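Local coordinates for protein catechol 2,3-dioxygenase (Pseudomonas sp. KL28, PDB 3HPY) that probably catalyses the iron-dependent extradiol cleavage of catechol by molecular oxygen, giving 2-hydroxy-6-oxohexa-2,4-dienoate, as a homotetramer, at residues L102-R107 and A122-V127; G5-G10 and K72-A77; Q87-T92 and Q166-E171. One frame throughout, in Å; residues are numbered along the deposited sequence.

Contact 1 (L102-R107 and A122-V127)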
loop_
_atom_site.group_PDB
_atom_site.type_symbol
_atom_site.label_atom_id
_atom_site.label_comp_id
_atom_site.label_asym_id
_atom_site.label_seq_id
_atom_site.Cartn_x
_atom_site.Cartn_y
_atom_site.Cartn_z
ATOM N N LEU C 102 0.251 -11.105 -36.979
ATOM C CA LEU C 102 -0.851 -11.955 -36.538
ATOM C C LEU C 102 -2.018 -11.149 -35.972
ATOM O O LEU C 102 -1.827 -10.191 -35.216
ATOM C CB LEU C 102 -0.355 -12.936 -35.477
ATOM C CG LEU C 102 -0.402 -14.427 -35.788
ATOM C CD1 LEU C 102 0.281 -15.185 -34.666
ATOM C CD2 LEU C 102 -1.836 -14.878 -35.945
ATOM N N GLU C 103 -3.224 -11.553 -36.359
ATOM C CA GLU C 103 -4.464 -10.928 -35.913
ATOM C C GLU C 103 -4.488 -9.409 -36.033
ATOM O O GLU C 103 -5.329 -8.748 -35.419
ATOM C CB GLU C 103 -4.744 -11.339 -34.470
ATOM C CG GLU C 103 -4.734 -12.843 -34.281
ATOM C CD GLU C 103 -5.728 -13.553 -35.183
ATOM O OE1 GLU C 103 -6.950 -13.360 -35.011
ATOM O OE2 GLU C 103 -5.286 -14.305 -36.075
ATOM N N THR C 104 -3.584 -8.866 -36.846
ATOM C CA THR C 104 -3.491 -7.424 -37.041
ATOM C C THR C 104 -3.900 -6.927 -38.427
ATOM O O THR C 104 -3.697 -7.605 -39.446
ATOM C CB THR C 104 -2.066 -6.943 -36.779
ATOM O OG1 THR C 104 -1.585 -7.552 -35.575
ATOM C CG2 THR C 104 -2.031 -5.421 -36.635
ATOM N N GLY C 105 -4.464 -5.720 -38.446
ATOM C CA GLY C 105 -4.895 -5.108 -39.683
ATOM C C GLY C 105 -3.748 -4.343 -40.294
ATOM O O GLY C 105 -2.652 -4.293 -39.738
ATOM N N GLU C 106 -3.985 -3.743 -41.447
ATOM C CA GLU C 106 -2.934 -2.998 -42.097
ATOM C C GLU C 106 -2.596 -1.799 -41.227
ATOM O O GLU C 106 -3.456 -1.276 -40.519
ATOM C CB GLU C 106 -3.401 -2.549 -43.464
ATOM C CG GLU C 106 -4.587 -1.662 -43.376
ATOM C CD GLU C 106 -4.992 -1.111 -44.715
ATOM O OE1 GLU C 106 -5.907 -0.268 -44.731
ATOM O OE2 GLU C 106 -4.405 -1.512 -45.748
ATOM N N ARG C 107 -1.337 -1.377 -41.289
ATOM C CA ARG C 107 -0.855 -0.257 -40.495
ATOM C C ARG C 107 -0.014 0.706 -41.325
ATOM O O ARG C 107 0.618 0.312 -42.307
ATOM C CB ARG C 107 -0.008 -0.779 -39.334
ATOM C CG ARG C 107 -0.075 -2.292 -39.149
ATOM C CD ARG C 107 1.303 -2.865 -38.890
ATOM N NE ARG C 107 1.399 -4.251 -39.339
ATOM C CZ ARG C 107 2.518 -4.973 -39.324
ATOM N NH1 ARG C 107 3.653 -4.443 -38.875
ATOM N NH2 ARG C 107 2.499 -6.220 -39.773
ATOM N N ALA C 122 -5.586 0.602 -36.977
ATOM C CA ALA C 122 -6.921 0.721 -36.405
ATOM C C ALA C 122 -7.515 -0.638 -36.095
ATOM O O ALA C 122 -8.529 -0.739 -35.404
ATOM C CB ALA C 122 -7.833 1.473 -37.365
ATOM N N GLU C 123 -6.884 -1.692 -36.594
ATOM C CA GLU C 123 -7.419 -3.022 -36.371
ATOM C C GLU C 123 -6.474 -4.013 -35.713
ATOM O O GLU C 123 -5.274 -4.057 -35.997
ATOM C CB GLU C 123 -7.941 -3.597 -37.692
ATOM C CG GLU C 123 -9.125 -2.833 -38.280
ATOM C CD GLU C 123 -9.577 -3.402 -39.619
ATOM O OE1 GLU C 123 -9.906 -4.607 -39.669
ATOM O OE2 GLU C 123 -9.603 -2.644 -40.616
ATOM N N LYS C 124 -7.049 -4.805 -34.816
ATOM C CA LYS C 124 -6.334 -5.835 -34.081
ATOM C C LYS C 124 -7.372 -6.601 -33.281
ATOM O O LYS C 124 -8.097 -6.028 -32.462
ATOM C CB LYS C 124 -5.289 -5.220 -33.152
ATOM C CG LYS C 124 -4.537 -6.256 -32.324
ATOM C CD LYS C 124 -3.365 -5.645 -31.558
ATOM C CE LYS C 124 -2.155 -5.397 -32.454
ATOM N NZ LYS C 124 -0.975 -4.960 -31.650
ATOM N N THR C 125 -7.441 -7.900 -33.528
ATOM C CA THR C 125 -8.402 -8.766 -32.866
ATOM C C THR C 125 -8.476 -8.600 -31.353
ATOM O O THR C 125 -7.453 -8.532 -30.672
ATOM C CB THR C 125 -8.101 -10.243 -33.188
ATOM O OG1 THR C 125 -8.092 -10.425 -34.608
ATOM C CG2 THR C 125 -9.152 -11.153 -32.574
ATOM N N CYS C 126 -9.703 -8.532 -30.844
ATOM C CA CYS C 126 -9.969 -8.406 -29.417
ATOM C C CYS C 126 -10.132 -9.803 -28.841
ATOM O O CYS C 126 -11.088 -10.505 -29.182
ATOM C CB CYS C 126 -11.256 -7.608 -29.178
ATOM S SG CYS C 126 -11.882 -7.690 -27.465
ATOM N N VAL C 127 -9.207 -10.204 -27.970
ATOM C CA VAL C 127 -9.249 -11.534 -27.361
ATOM C C VAL C 127 -9.820 -11.497 -25.946
ATOM O O VAL C 127 -10.197 -12.538 -25.398
ATOM C CB VAL C 127 -7.837 -12.167 -27.298
ATOM C CG1 VAL C 127 -7.936 -13.663 -26.983
ATOM C CG2 VAL C 127 -7.114 -11.949 -28.618
#
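A lone antiparallel bridge joins two loops just beyond the open end of the hairpin formed by strands 107-111 and 117-121. Thr104 lies across from Lys124, and two backbone bonds flank the pair. Thr125 N donates to Glu103 O at 3.0 Å, almost straight (168° at the hydrogen) and nearly along the C=O axis. Gly105 N meets Glu123 O at 3.1 Å, again nearly linear at the hydrogen, but arrives from above the carbonyl plane. Glu103 O has a second visitor, the CA of Lys124 at 3.4 Å, in a CA-H...O contact. Glu103, with positive phi, bends the chain at the start of the pairing. The bridge lies in line with the ladder of strands 107-111 and 117-121 in the N-terminal vicinal-oxygen-chelate module, as if continuing it beyond the regular strands, into the sequence that leads to the second module. Glu103, bent at chi2 (-57°), folds back obliquely over Thr125: its OE1 lies 3.2 Å from Thr125 OG1, a possible hydrogen bond. At Gly105 the two chains come close, with Glu123 CB resting 3.9 Å from Gly105 CA, at a residue that has no side chain. Thr104 and Lys124 run alongside each other in the same direction. The Thr104 hydroxyl gives its proton to Leu102 O at 2.7 Å, which fixes its rotation, and Lys124 CE passes 3.8 Å from Thr104 OG1. The lysine, turned at chi3 (-78°), carries its ammonium past the threonine to hydrogen bonds with Ser54 O and His11 ND1.

Contact 2 (G5-G10 and K72-A77)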
loop_
_atom_site.group_PDB
_atom_site.type_symbol
_atom_site.label_atom_id
_atom_site.label_comp_id
_atom_site.label_asym_id
_atom_site.label_seq_id
_atom_site.Cartn_x
_atom_site.Cartn_y
_atom_site.Cartn_z
ATOM N N GLY C 5 -8.768 10.034 -32.581
ATOM C CA GLY C 5 -7.441 9.988 -33.184
ATOM C C GLY C 5 -6.549 8.879 -32.652
ATOM O O GLY C 5 -6.937 7.706 -32.657
ATOM N N VAL C 6 -5.341 9.236 -32.223
ATOM C CA VAL C 6 -4.408 8.253 -31.673
ATOM C C VAL C 6 -4.852 7.975 -30.235
ATOM O O VAL C 6 -4.839 8.867 -29.389
ATOM C CB VAL C 6 -2.971 8.794 -31.671
ATOM C CG1 VAL C 6 -2.021 7.735 -31.144
ATOM C CG2 VAL C 6 -2.579 9.218 -33.081
ATOM N N LEU C 7 -5.246 6.736 -29.970
ATOM C CA LEU C 7 -5.749 6.372 -28.657
ATOM C C LEU C 7 -4.717 5.974 -27.617
ATOM O O LEU C 7 -4.694 6.520 -26.514
ATOM C CB LEU C 7 -6.758 5.225 -28.794
ATOM C CG LEU C 7 -7.985 5.440 -29.682
ATOM C CD1 LEU C 7 -8.856 4.194 -29.665
ATOM C CD2 LEU C 7 -8.767 6.651 -29.192
ATOM N N ARG C 8 -3.856 5.030 -27.977
ATOM C CA ARG C 8 -2.880 4.508 -27.028
ATOM C C ARG C 8 -1.743 3.747 -27.709
ATOM O O ARG C 8 -1.798 3.463 -28.906
ATOM C CB ARG C 8 -3.609 3.537 -26.077
ATOM C CG ARG C 8 -4.622 2.583 -26.800
ATOM C CD ARG C 8 -4.727 1.200 -26.111
ATOM N NE ARG C 8 -5.450 0.126 -26.819
ATOM C CZ ARG C 8 -6.690 0.204 -27.314
ATOM N NH1 ARG C 8 -7.394 1.322 -27.216
ATOM N NH2 ARG C 8 -7.259 -0.865 -27.860
ATOM N N PRO C 9 -0.670 3.449 -26.953
ATOM C CA PRO C 9 0.441 2.694 -27.542
ATOM C C PRO C 9 -0.174 1.328 -27.843
ATOM O O PRO C 9 -0.834 0.750 -26.970
ATOM C CB PRO C 9 1.443 2.609 -26.401
ATOM C CG PRO C 9 1.235 3.890 -25.662
ATOM C CD PRO C 9 -0.260 4.125 -25.707
ATOM N N GLY C 10 0.020 0.815 -29.059
ATOM C CA GLY C 10 -0.563 -0.469 -29.417
ATOM C C GLY C 10 0.369 -1.663 -29.297
ATOM O O GLY C 10 -0.049 -2.738 -28.870
ATOM N N LYS C 72 -2.519 2.443 -31.670
ATOM C CA LYS C 72 -3.835 2.141 -32.218
ATOM C C LYS C 72 -4.598 3.454 -32.328
ATOM O O LYS C 72 -4.476 4.308 -31.448
ATOM C CB LYS C 72 -4.601 1.170 -31.320
ATOM C CG LYS C 72 -5.973 0.833 -31.877
ATOM C CD LYS C 72 -6.609 -0.359 -31.208
ATOM C CE LYS C 72 -7.992 -0.607 -31.782
ATOM N NZ LYS C 72 -8.556 -1.894 -31.285
ATOM N N VAL C 73 -5.352 3.637 -33.415
ATOM C CA VAL C 73 -6.138 4.867 -33.597
ATOM C C VAL C 73 -7.627 4.522 -33.482
ATOM O O VAL C 73 -7.988 3.347 -33.449
ATOM C CB VAL C 73 -5.864 5.541 -34.969
ATOM C CG1 VAL C 73 -4.366 5.788 -35.136
ATOM C CG2 VAL C 73 -6.404 4.677 -36.103
ATOM N N LEU C 74 -8.488 5.531 -33.436
ATOM C CA LEU C 74 -9.915 5.275 -33.272
ATOM C C LEU C 74 -10.509 4.274 -34.262
ATOM O O LEU C 74 -11.090 3.258 -33.847
ATOM C CB LEU C 74 -10.699 6.587 -33.327
ATOM C CG LEU C 74 -12.156 6.542 -32.829
ATOM C CD1 LEU C 74 -12.230 6.043 -31.382
ATOM C CD2 LEU C 74 -12.745 7.932 -32.914
ATOM N N ASP C 75 -10.373 4.548 -35.558
ATOM C CA ASP C 75 -10.919 3.658 -36.593
ATOM C C ASP C 75 -10.203 3.788 -37.944
ATOM O O ASP C 75 -9.280 4.592 -38.099
ATOM C CB ASP C 75 -12.415 3.942 -36.780
ATOM C CG ASP C 75 -12.718 5.430 -36.850
ATOM O OD1 ASP C 75 -12.052 6.136 -37.636
ATOM O OD2 ASP C 75 -13.620 5.896 -36.123
ATOM N N LYS C 76 -10.644 2.995 -38.920
ATOM C CA LYS C 76 -10.045 3.015 -40.249
ATOM C C LYS C 76 -10.103 4.415 -40.851
ATOM O O LYS C 76 -9.148 4.863 -41.476
ATOM C CB LYS C 76 -10.752 2.004 -41.158
ATOM C CG LYS C 76 -10.567 0.556 -40.712
ATOM C CD LYS C 76 -11.553 -0.380 -41.409
ATOM C CE LYS C 76 -12.960 -0.197 -40.855
ATOM N NZ LYS C 76 -14.012 -0.811 -41.716
ATOM N N ALA C 77 -11.215 5.111 -40.640
ATOM C CA ALA C 77 -11.363 6.473 -41.155
ATOM C C ALA C 77 -10.281 7.381 -40.570
ATOM O O ALA C 77 -9.722 8.229 -41.265
ATOM C CB ALA C 77 -12.756 7.022 -40.806
#
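This is antiparallel strand pairing with a classic bulge, buried in the N-terminal vicinal-oxygen-chelate module, where strand 65-73 ends before helix 76-89 and the chain at 5-10 turns a corner at Arg8. Three backbone bonds hold it. Leu74 N reaches Gly5 O at 2.8 Å and Leu7 N reaches Lys72 O at 2.9 Å, both in the plane of the accepting carbonyl. Lys72 N meets Arg8 O at 3.0 Å, nearly along the C=O axis. Leu7 and Arg8 both stand opposite Lys72, which shifts the register by one between the Val6-Val73 and Arg8-Lys72 pairs. Val6 and Val73, a non-hydrogen-bonded pair, put their side chains on the same face, CG2 to CG1 at 4.4 Å, both touching Leu82 of helix 76-89. Leu7 leans its CG on the backbone N of Leu74, and its CD2 crosses obliquely to Leu74 CD1 at 4.1 Å. On the face of Arg8 and Lys72, the fully extended lysine runs side by side with the arginine, and its CD lies over one face of the guanidinium, 3.4 Å from Arg8 NH2. Their charged ends follow, Arg8 NH2 and Lys72 NZ only 3.8 Å apart. Both form salt bridges to Asp52 and to Asp278 of the second subunit, while Tyr276 of that subunit makes a cation-pi contact with Arg8. Two like charges can lie together here because each is paired with both carboxylates, which probably offsets their repulsion and favours the ionised forms, and the shared bridges tie this bulge to the subunit interface.

Contact 3 (Q87-T92 and Q166-E171)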
loop_
_atom_site.group_PDB
_atom_site.type_symbol
_atom_site.label_atom_id
_atom_site.label_comp_id
_atom_site.label_asym_id
_atom_site.label_seq_id
_atom_site.Cartn_x
_atom_site.Cartn_y
_atom_site.Cartn_z
ATOM N N GLN C 87 1.584 12.655 -44.860
ATOM C CA GLN C 87 2.154 12.920 -46.173
ATOM C C GLN C 87 2.083 14.407 -46.498
ATOM O O GLN C 87 3.030 14.965 -47.043
ATOM C CB GLN C 87 1.429 12.115 -47.246
ATOM C CG GLN C 87 1.376 10.640 -46.967
ATOM C CD GLN C 87 0.806 9.879 -48.127
ATOM O OE1 GLN C 87 0.010 8.958 -47.952
ATOM N NE2 GLN C 87 1.216 10.254 -49.332
ATOM N N ALA C 88 0.972 15.053 -46.157
ATOM C CA ALA C 88 0.826 16.484 -46.423
ATOM C C ALA C 88 1.916 17.244 -45.674
ATOM O O ALA C 88 2.395 18.283 -46.136
ATOM C CB ALA C 88 -0.559 16.974 -45.974
ATOM N N TYR C 89 2.298 16.706 -44.515
ATOM C CA TYR C 89 3.326 17.296 -43.660
ATOM C C TYR C 89 4.687 17.135 -44.317
ATOM O O TYR C 89 5.610 17.902 -44.048
ATOM C CB TYR C 89 3.349 16.600 -42.291
ATOM C CG TYR C 89 4.154 17.338 -41.235
ATOM C CD1 TYR C 89 3.666 18.506 -40.653
ATOM C CD2 TYR C 89 5.416 16.882 -40.837
ATOM C CE1 TYR C 89 4.409 19.210 -39.702
ATOM C CE2 TYR C 89 6.169 17.575 -39.889
ATOM C CZ TYR C 89 5.663 18.737 -39.326
ATOM O OH TYR C 89 6.410 19.425 -38.395
ATOM N N GLY C 90 4.811 16.120 -45.166
ATOM C CA GLY C 90 6.073 15.889 -45.849
ATOM C C GLY C 90 6.758 14.574 -45.514
ATOM O O GLY C 90 7.840 14.284 -46.030
ATOM N N LEU C 91 6.138 13.774 -44.652
ATOM C CA LEU C 91 6.711 12.496 -44.262
ATOM C C LEU C 91 6.303 11.410 -45.242
ATOM O O LEU C 91 5.180 11.402 -45.751
ATOM C CB LEU C 91 6.253 12.108 -42.848
ATOM C CG LEU C 91 6.732 12.998 -41.693
ATOM C CD1 LEU C 91 5.999 12.627 -40.417
ATOM C CD2 LEU C 91 8.231 12.850 -41.512
ATOM N N THR C 92 7.225 10.497 -45.522
ATOM C CA THR C 92 6.929 9.403 -46.431
ATOM C C THR C 92 6.354 8.268 -45.597
ATOM O O THR C 92 6.916 7.907 -44.559
ATOM C CB THR C 92 8.194 8.916 -47.140
ATOM O OG1 THR C 92 8.889 10.042 -47.692
ATOM C CG2 THR C 92 7.831 7.951 -48.255
ATOM N N GLN C 166 8.813 16.348 -31.814
ATOM C CA GLN C 166 7.730 16.957 -31.066
ATOM C C GLN C 166 6.687 17.551 -32.021
ATOM O O GLN C 166 5.491 17.270 -31.892
ATOM C CB GLN C 166 8.282 18.032 -30.125
ATOM C CG GLN C 166 7.210 18.902 -29.478
ATOM C CD GLN C 166 7.720 19.718 -28.304
ATOM O OE1 GLN C 166 8.888 20.119 -28.263
ATOM N NE2 GLN C 166 6.837 19.987 -27.347
ATOM N N LYS C 167 7.145 18.350 -32.982
ATOM C CA LYS C 167 6.256 18.988 -33.949
ATOM C C LYS C 167 5.316 17.992 -34.608
ATOM O O LYS C 167 4.114 18.230 -34.704
ATOM C CB LYS C 167 7.061 19.705 -35.043
ATOM C CG LYS C 167 7.940 20.841 -34.552
ATOM C CD LYS C 167 8.557 21.642 -35.718
ATOM C CE LYS C 167 9.760 20.942 -36.379
ATOM N NZ LYS C 167 9.402 19.772 -37.247
ATOM N N ILE C 168 5.863 16.875 -35.072
ATOM C CA ILE C 168 5.042 15.868 -35.730
ATOM C C ILE C 168 4.009 15.316 -34.758
ATOM O O ILE C 168 2.835 15.144 -35.112
ATOM C CB ILE C 168 5.895 14.708 -36.251
ATOM C CG1 ILE C 168 6.950 15.237 -37.220
ATOM C CG2 ILE C 168 5.012 13.682 -36.941
ATOM C CD1 ILE C 168 7.994 14.221 -37.581
ATOM N N PHE C 169 4.443 15.029 -33.535
ATOM C CA PHE C 169 3.516 14.508 -32.543
ATOM C C PHE C 169 2.438 15.495 -32.124
ATOM O O PHE C 169 1.264 15.124 -32.061
ATOM C CB PHE C 169 4.263 14.000 -31.303
ATOM C CG PHE C 169 4.748 12.591 -31.442
ATOM C CD1 PHE C 169 5.961 12.313 -32.063
ATOM C CD2 PHE C 169 3.951 11.531 -31.023
ATOM C CE1 PHE C 169 6.372 10.995 -32.270
ATOM C CE2 PHE C 169 4.349 10.207 -31.225
ATOM C CZ PHE C 169 5.560 9.937 -31.851
ATOM N N THR C 170 2.820 16.741 -31.843
ATOM C CA THR C 170 1.849 17.738 -31.398
ATOM C C THR C 170 1.098 18.462 -32.514
ATOM O O THR C 170 -0.015 18.945 -32.297
ATOM C CB THR C 170 2.492 18.822 -30.468
ATOM O OG1 THR C 170 3.342 19.688 -31.237
ATOM C CG2 THR C 170 3.297 18.166 -29.356
ATOM N N GLU C 171 1.682 18.547 -33.702
ATOM C CA GLU C 171 0.996 19.229 -34.789
ATOM C C GLU C 171 0.328 18.269 -35.767
ATOM O O GLU C 171 -0.542 18.675 -36.531
ATOM C CB GLU C 171 1.957 20.156 -35.527
ATOM C CG GLU C 171 2.545 21.229 -34.633
ATOM C CD GLU C 171 3.199 22.359 -35.405
ATOM O OE1 GLU C 171 3.959 22.083 -36.362
ATOM O OE2 GLU C 171 2.961 23.530 -35.044
#
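With CG anti to the backbone N (chi1 -167°), Tyr89 sends its ring outward from the last turn of helix 76-89 to helix 162-171, and Lys167, bent at chi3 (-78°) and again at chi4 (74°), curls its amine round to meet the phenol. Lys167 NZ donates to Tyr89 OH at 3.2 Å, approaching at the ring's edge near its plane; the two side chains cross at about a right angle. The aliphatic base of the lysine touches the same oxygen: Lys167 CB is 3.4 Å from Tyr89 OH. One helical turn on, Glu171 brings OE1 near the ring plane as well, though at 4.1 Å from Tyr89 OH it merely stands close. The ammonium probably polarises the phenol and may favour its ionisation, while the carboxylate nearby may oppose this. Deeper in, Ile168 offers CG1 obliquely to the ring, 3.6 Å from Tyr89 CE2. Its other branch, CG2, meets Leu91 CD1 tip to tip at 3.8 Å, and Ile168 CD1 lies equally close to that methyl. Beyond the helix, Gly90, with positive phi and bonds back into the last turn, forms a Schellman motif, and the following Leu91 points toward helix 162-171; Gly90 N returns to Gln87 O at 2.8 Å. Leu112 and Leu173 add to the packing round Ile168, and Val172 touches Tyr89. Polar tips beside a small apolar patch mark where a capped helix end of the N-terminal module abuts a helix of the C-terminal one, in the two-module fold of extradiol dioxygenases.

How the contacts relate
Contacts 1 and 2 adjoin, their centres 11 Å apart: Glu123 OE2 of contact 1 lies 3.1 Å from Lys76 CD of contact 2, and Ala122 packs on the start of helix 76-89. That helix begins in contact 2 and ends in contact 3, whose centres are 16 Å apart. Contact 3 closes a long loop within which contact 1 is nested; they do not touch, with centres 24 Å apart. Contacts 1 and 3 lie away from the iron site. Contact 2 comes nearest to it, the side chain of Arg8 about 9 Å from that of His154, which binds iron with His216 and Glu267 beside the bound 4-methylcatechol.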